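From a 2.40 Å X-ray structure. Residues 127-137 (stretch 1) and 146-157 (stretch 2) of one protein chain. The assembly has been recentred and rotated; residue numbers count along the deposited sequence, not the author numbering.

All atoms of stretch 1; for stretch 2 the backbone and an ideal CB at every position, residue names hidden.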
# COMPACT_ATOMS: atom_id res chain seq x y z
N LEU A 127 -2.15 -1.60 6.13
CA LEU A 127 -1.80 -1.40 4.72
C LEU A 127 -2.71 -0.35 4.10
O LEU A 127 -3.93 -0.50 4.07
CB LEU A 127 -1.90 -2.71 3.93
CG LEU A 127 -1.71 -2.64 2.40
CD1 LEU A 127 -0.27 -2.28 2.03
CD2 LEU A 127 -2.14 -3.92 1.70
N ILE A 128 -2.11 0.74 3.63
CA ILE A 128 -2.85 1.77 2.93
C ILE A 128 -2.45 1.75 1.46
O ILE A 128 -1.27 1.85 1.13
CB ILE A 128 -2.58 3.17 3.52
CG1 ILE A 128 -2.92 3.20 5.02
CG2 ILE A 128 -3.35 4.24 2.77
CD1 ILE A 128 -2.71 4.56 5.69
N LEU A 129 -3.44 1.60 0.57
CA LEU A 129 -3.17 1.59 -0.86
C LEU A 129 -3.78 2.82 -1.54
O LEU A 129 -4.97 3.09 -1.41
CB LEU A 129 -3.70 0.30 -1.50
CG LEU A 129 -2.90 -0.97 -1.17
CD1 LEU A 129 -3.67 -2.25 -1.51
CD2 LEU A 129 -1.57 -0.96 -1.88
N TYR A 130 -2.94 3.56 -2.25
CA TYR A 130 -3.37 4.74 -2.98
C TYR A 130 -3.39 4.47 -4.48
O TYR A 130 -2.37 4.08 -5.06
CB TYR A 130 -2.45 5.94 -2.70
CG TYR A 130 -2.86 6.82 -1.54
CD1 TYR A 130 -3.54 6.30 -0.46
CD2 TYR A 130 -2.55 8.18 -1.54
CE1 TYR A 130 -3.91 7.10 0.61
CE2 TYR A 130 -2.93 8.99 -0.48
CZ TYR A 130 -3.60 8.44 0.59
OH TYR A 130 -3.98 9.23 1.66
N ARG A 131 -4.55 4.67 -5.11
CA ARG A 131 -4.67 4.51 -6.55
C ARG A 131 -4.47 5.85 -7.24
O ARG A 131 -5.23 6.79 -7.03
CB ARG A 131 -6.03 3.92 -6.92
CG ARG A 131 -6.14 3.41 -8.36
CD ARG A 131 -7.57 2.99 -8.68
NE ARG A 131 -7.69 2.35 -9.99
CZ ARG A 131 -7.88 3.01 -11.13
NH1 ARG A 131 -7.97 4.33 -11.12
NH2 ARG A 131 -7.98 2.35 -12.27
N ILE A 132 -3.44 5.94 -8.07
CA ILE A 132 -3.11 7.18 -8.76
C ILE A 132 -3.21 6.99 -10.27
O ILE A 132 -2.57 6.10 -10.83
CB ILE A 132 -1.70 7.66 -8.41
CG1 ILE A 132 -1.59 7.91 -6.90
CG2 ILE A 132 -1.35 8.93 -9.19
CD1 ILE A 132 -0.19 8.22 -6.44
N GLU A 133 -4.00 7.84 -10.90
CA GLU A 133 -4.25 7.74 -12.34
C GLU A 133 -4.28 9.13 -12.98
O GLU A 133 -4.75 10.09 -12.38
CB GLU A 133 -5.58 7.02 -12.59
CG GLU A 133 -5.89 6.75 -14.05
CD GLU A 133 -7.37 6.52 -14.29
OE1 GLU A 133 -7.91 5.51 -13.79
OE2 GLU A 133 -7.99 7.35 -14.97
N GLY A 134 -3.76 9.23 -14.20
CA GLY A 134 -3.84 10.46 -14.98
C GLY A 134 -2.88 11.54 -14.51
O GLY A 134 -3.21 12.72 -14.53
N VAL A 135 -1.68 11.12 -14.12
CA VAL A 135 -0.67 12.02 -13.57
C VAL A 135 0.61 11.94 -14.40
O VAL A 135 1.33 12.94 -14.55
CB VAL A 135 -0.39 11.65 -12.08
CG1 VAL A 135 1.04 11.95 -11.69
CG2 VAL A 135 -1.37 12.36 -11.16
N ASN A 136 0.87 10.77 -14.95
CA ASN A 136 2.11 10.49 -15.68
C ASN A 136 2.33 11.37 -16.90
O ASN A 136 3.43 11.88 -17.11
CB ASN A 136 2.15 9.02 -16.09
CG ASN A 136 2.64 8.11 -14.98
OD1 ASN A 136 2.88 8.56 -13.86
ND2 ASN A 136 2.80 6.83 -15.28
N ASP A 137 1.29 11.55 -17.71
CA ASP A 137 1.41 12.30 -18.97
C ASP A 137 1.89 13.73 -18.75
O ASP A 137 2.81 14.17 -19.42
CB ASP A 137 0.08 12.31 -19.72
CG ASP A 137 -0.24 10.98 -20.36
OD1 ASP A 137 0.71 10.24 -20.69
OD2 ASP A 137 -1.43 10.67 -20.54
N UNK A 146 7.84 9.87 -13.18
CA UNK A 146 6.53 9.27 -13.37
C UNK A 146 6.44 7.94 -12.61
O UNK A 146 7.46 7.32 -12.33
CB UNK A 146 6.25 9.06 -14.86
N UNK A 147 5.23 7.51 -12.29
CA UNK A 147 5.03 6.20 -11.70
C UNK A 147 5.24 5.15 -12.79
O UNK A 147 5.15 5.47 -13.97
CB UNK A 147 3.64 6.08 -11.07
N UNK A 148 5.50 3.91 -12.40
CA UNK A 148 5.87 2.87 -13.36
C UNK A 148 4.70 2.46 -14.24
O UNK A 148 4.89 1.83 -15.28
CB UNK A 148 6.41 1.64 -12.62
N UNK A 149 3.49 2.83 -13.84
CA UNK A 149 2.31 2.54 -14.66
C UNK A 149 1.17 3.51 -14.38
O UNK A 149 1.14 4.19 -13.35
CB UNK A 149 1.84 1.11 -14.42
N UNK A 150 0.25 3.57 -15.33
CA UNK A 150 -0.96 4.35 -15.20
C UNK A 150 -2.14 3.44 -15.55
O UNK A 150 -2.28 3.02 -16.69
CB UNK A 150 -0.92 5.59 -16.09
N UNK A 151 -2.98 3.11 -14.55
CA UNK A 151 -2.91 3.58 -13.17
C UNK A 151 -1.87 2.83 -12.35
O UNK A 151 -1.39 1.78 -12.77
CB UNK A 151 -4.28 3.45 -12.50
N UNK A 152 -1.53 3.37 -11.18
CA UNK A 152 -0.63 2.71 -10.25
C UNK A 152 -1.34 2.58 -8.90
O UNK A 152 -2.24 3.36 -8.58
CB UNK A 152 0.68 3.48 -10.11
N UNK A 153 -0.95 1.58 -8.12
CA UNK A 153 -1.32 1.50 -6.72
C UNK A 153 -0.04 1.66 -5.91
O UNK A 153 0.95 0.99 -6.19
CB UNK A 153 -2.03 0.19 -6.40
N UNK A 154 -0.06 2.54 -4.92
CA UNK A 154 1.12 2.75 -4.08
C UNK A 154 0.85 2.25 -2.65
O UNK A 154 -0.11 2.67 -2.01
CB UNK A 154 1.51 4.23 -4.07
N UNK A 155 1.69 1.33 -2.16
CA UNK A 155 1.49 0.76 -0.83
C UNK A 155 2.19 1.53 0.29
O UNK A 155 3.31 2.00 0.13
CB UNK A 155 1.98 -0.69 -0.82
N UNK A 156 1.52 1.65 1.42
CA UNK A 156 2.09 2.23 2.63
C UNK A 156 1.82 1.28 3.77
O UNK A 156 0.68 0.96 4.06
CB UNK A 156 1.51 3.62 2.92
N UNK A 157 2.88 0.80 4.41
CA UNK A 157 2.74 -0.18 5.48
C UNK A 157 3.16 0.40 6.82
O UNK A 157 3.97 1.32 6.89
CB UNK A 157 3.57 -1.43 5.17

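Position 146 directs its CA-to-CB bond toward stretch 1, its ideal CB 3.6 Å from Asn136 OD1. Several small or medium side chains would fit; the residue is Thr146, whose CG2 lies 3.4 Å from Asn136 O.

At 147 the bond again points toward stretch 1, and the backbone meets Asn136: N of 147 donates to Asn136 OD1 (3.0 Å), while Asn136 ND2 gives a weak bond to O of 147 (3.0 Å). Beyond lie Val135 and Ile132, so a large apolar side chain suits. Trp147 supplies it, its CZ2 3.7 Å from Ile132 CD1, with Val135 CG1 and Asn136 OD1 at the ring edge.

Positions 148 and 149 point away, leaving their choice open. They are Ser148 and Ser149; the latter's OG donates to O of 151 (2.9 Å).

Position 150 points sideways, near the free amide of Gly134. An acceptor on a short arm would suit, as in Asp or Asn. Asp150 has chi1 t, and its OD1 accepts from Gly134 N at 2.9 Å.

At 151 the preceding peptide is cis and phi is -79°, both compatible with proline, and the ideal CB lies 3.8 Å from Glu133 CB. Pro151 places CG 3.5 Å from Arg131 NH2, over one face of the guanidinium, which is tied to Glu133 by a salt bridge (NH1 to OE1, 2.9 Å).

From 152 the backbone pairs antiparallel with stretch 1. Position 152 exchanges N-H...O bonds with Ile132 and shares its side of the sheet, where an aliphatic residue fits. Ile152 brings CG2 3.7 Å from Ile132 CB.

Position 153 lies beside Arg131 and Leu129, whose aliphatic portions could support a broad, flat group. Trp153 fits: Arg131 CB sits 3.5 Å from the centroid of its six-membered ring, nearly on the ring normal, and CE3 is 3.5 Å from Leu129 CB.

Position 154 shares the side of Tyr130 and Ile132; a compact apolar residue suits. Val154 puts CG2 4.0 Å from Ile132 CD1, while its backbone bonds to Tyr130 in both directions.

Position 155 makes no N-H...O bond to stretch 1, so proline costs none here, and Leu127 and Leu129 favour an apolar group. Pro155 CB lies 3.8 Å from Leu129 CD2.

At 156, paired with Ile128 through two backbone bonds, several medium side chains would fit. Asn156 places ND2 4.1 Å from Ile128 CD1.

Position 157, beside Leu127, accepts a beta-branched apolar residue: Ile157 CG2 packs 3.9 Å from Leu127 CD1.

Stretch 2 (146-157) TWSSDPIWVPNI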
# COMPACT_ATOMS: atom_id res chain seq x y z
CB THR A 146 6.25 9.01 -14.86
OG1 THR A 146 7.34 8.27 -15.43
CG2 THR A 146 6.11 10.33 -15.61
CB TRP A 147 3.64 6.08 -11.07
CG TRP A 147 3.35 7.10 -10.00
CD1 TRP A 147 2.68 8.28 -10.16
CD2 TRP A 147 3.74 7.05 -8.62
NE1 TRP A 147 2.62 8.96 -8.97
CE2 TRP A 147 3.26 8.22 -8.00
CE3 TRP A 147 4.43 6.11 -7.84
CZ2 TRP A 147 3.45 8.49 -6.65
CZ3 TRP A 147 4.63 6.38 -6.49
CH2 TRP A 147 4.14 7.56 -5.91
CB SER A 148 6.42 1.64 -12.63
OG SER A 148 5.45 1.07 -11.77
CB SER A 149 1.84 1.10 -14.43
OG SER A 149 1.34 0.92 -13.12
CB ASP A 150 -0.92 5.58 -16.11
CG ASP A 150 -2.15 6.47 -15.96
OD1 ASP A 150 -2.69 6.56 -14.85
OD2 ASP A 150 -2.58 7.08 -16.96
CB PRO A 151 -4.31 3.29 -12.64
CG PRO A 151 -4.69 2.03 -13.36
CD PRO A 151 -4.09 2.16 -14.75
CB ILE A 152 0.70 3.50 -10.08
CG1 ILE A 152 1.76 2.65 -9.37
CG2 ILE A 152 0.48 4.81 -9.34
CD1 ILE A 152 2.26 1.48 -10.16
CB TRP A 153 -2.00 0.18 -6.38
CG TRP A 153 -3.43 0.07 -6.79
CD1 TRP A 153 -3.90 -0.46 -7.96
CD2 TRP A 153 -4.59 0.47 -6.04
NE1 TRP A 153 -5.28 -0.40 -7.98
CE2 TRP A 153 -5.72 0.16 -6.81
CE3 TRP A 153 -4.77 1.06 -4.78
CZ2 TRP A 153 -7.02 0.42 -6.38
CZ3 TRP A 153 -6.06 1.32 -4.35
CH2 TRP A 153 -7.17 1.00 -5.15
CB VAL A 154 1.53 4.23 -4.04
CG1 VAL A 154 2.87 4.38 -3.34
CG2 VAL A 154 1.60 4.80 -5.45
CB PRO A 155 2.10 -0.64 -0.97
CG PRO A 155 3.23 -0.43 -1.94
CD PRO A 155 2.75 0.63 -2.92
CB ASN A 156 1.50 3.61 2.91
CG ASN A 156 1.94 4.18 4.25
OD1 ASN A 156 2.83 5.02 4.32
ND2 ASN A 156 1.31 3.72 5.33
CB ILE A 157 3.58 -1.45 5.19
CG1 ILE A 157 5.06 -1.08 5.07
CG2 ILE A 157 3.09 -2.14 3.93
CD1 ILE A 157 5.96 -2.25 4.79
O HOH W 1 0.01 6.72 -12.24
O HOH W 2 -0.65 8.64 -13.81
O HOH W 3 -1.12 10.22 -17.32
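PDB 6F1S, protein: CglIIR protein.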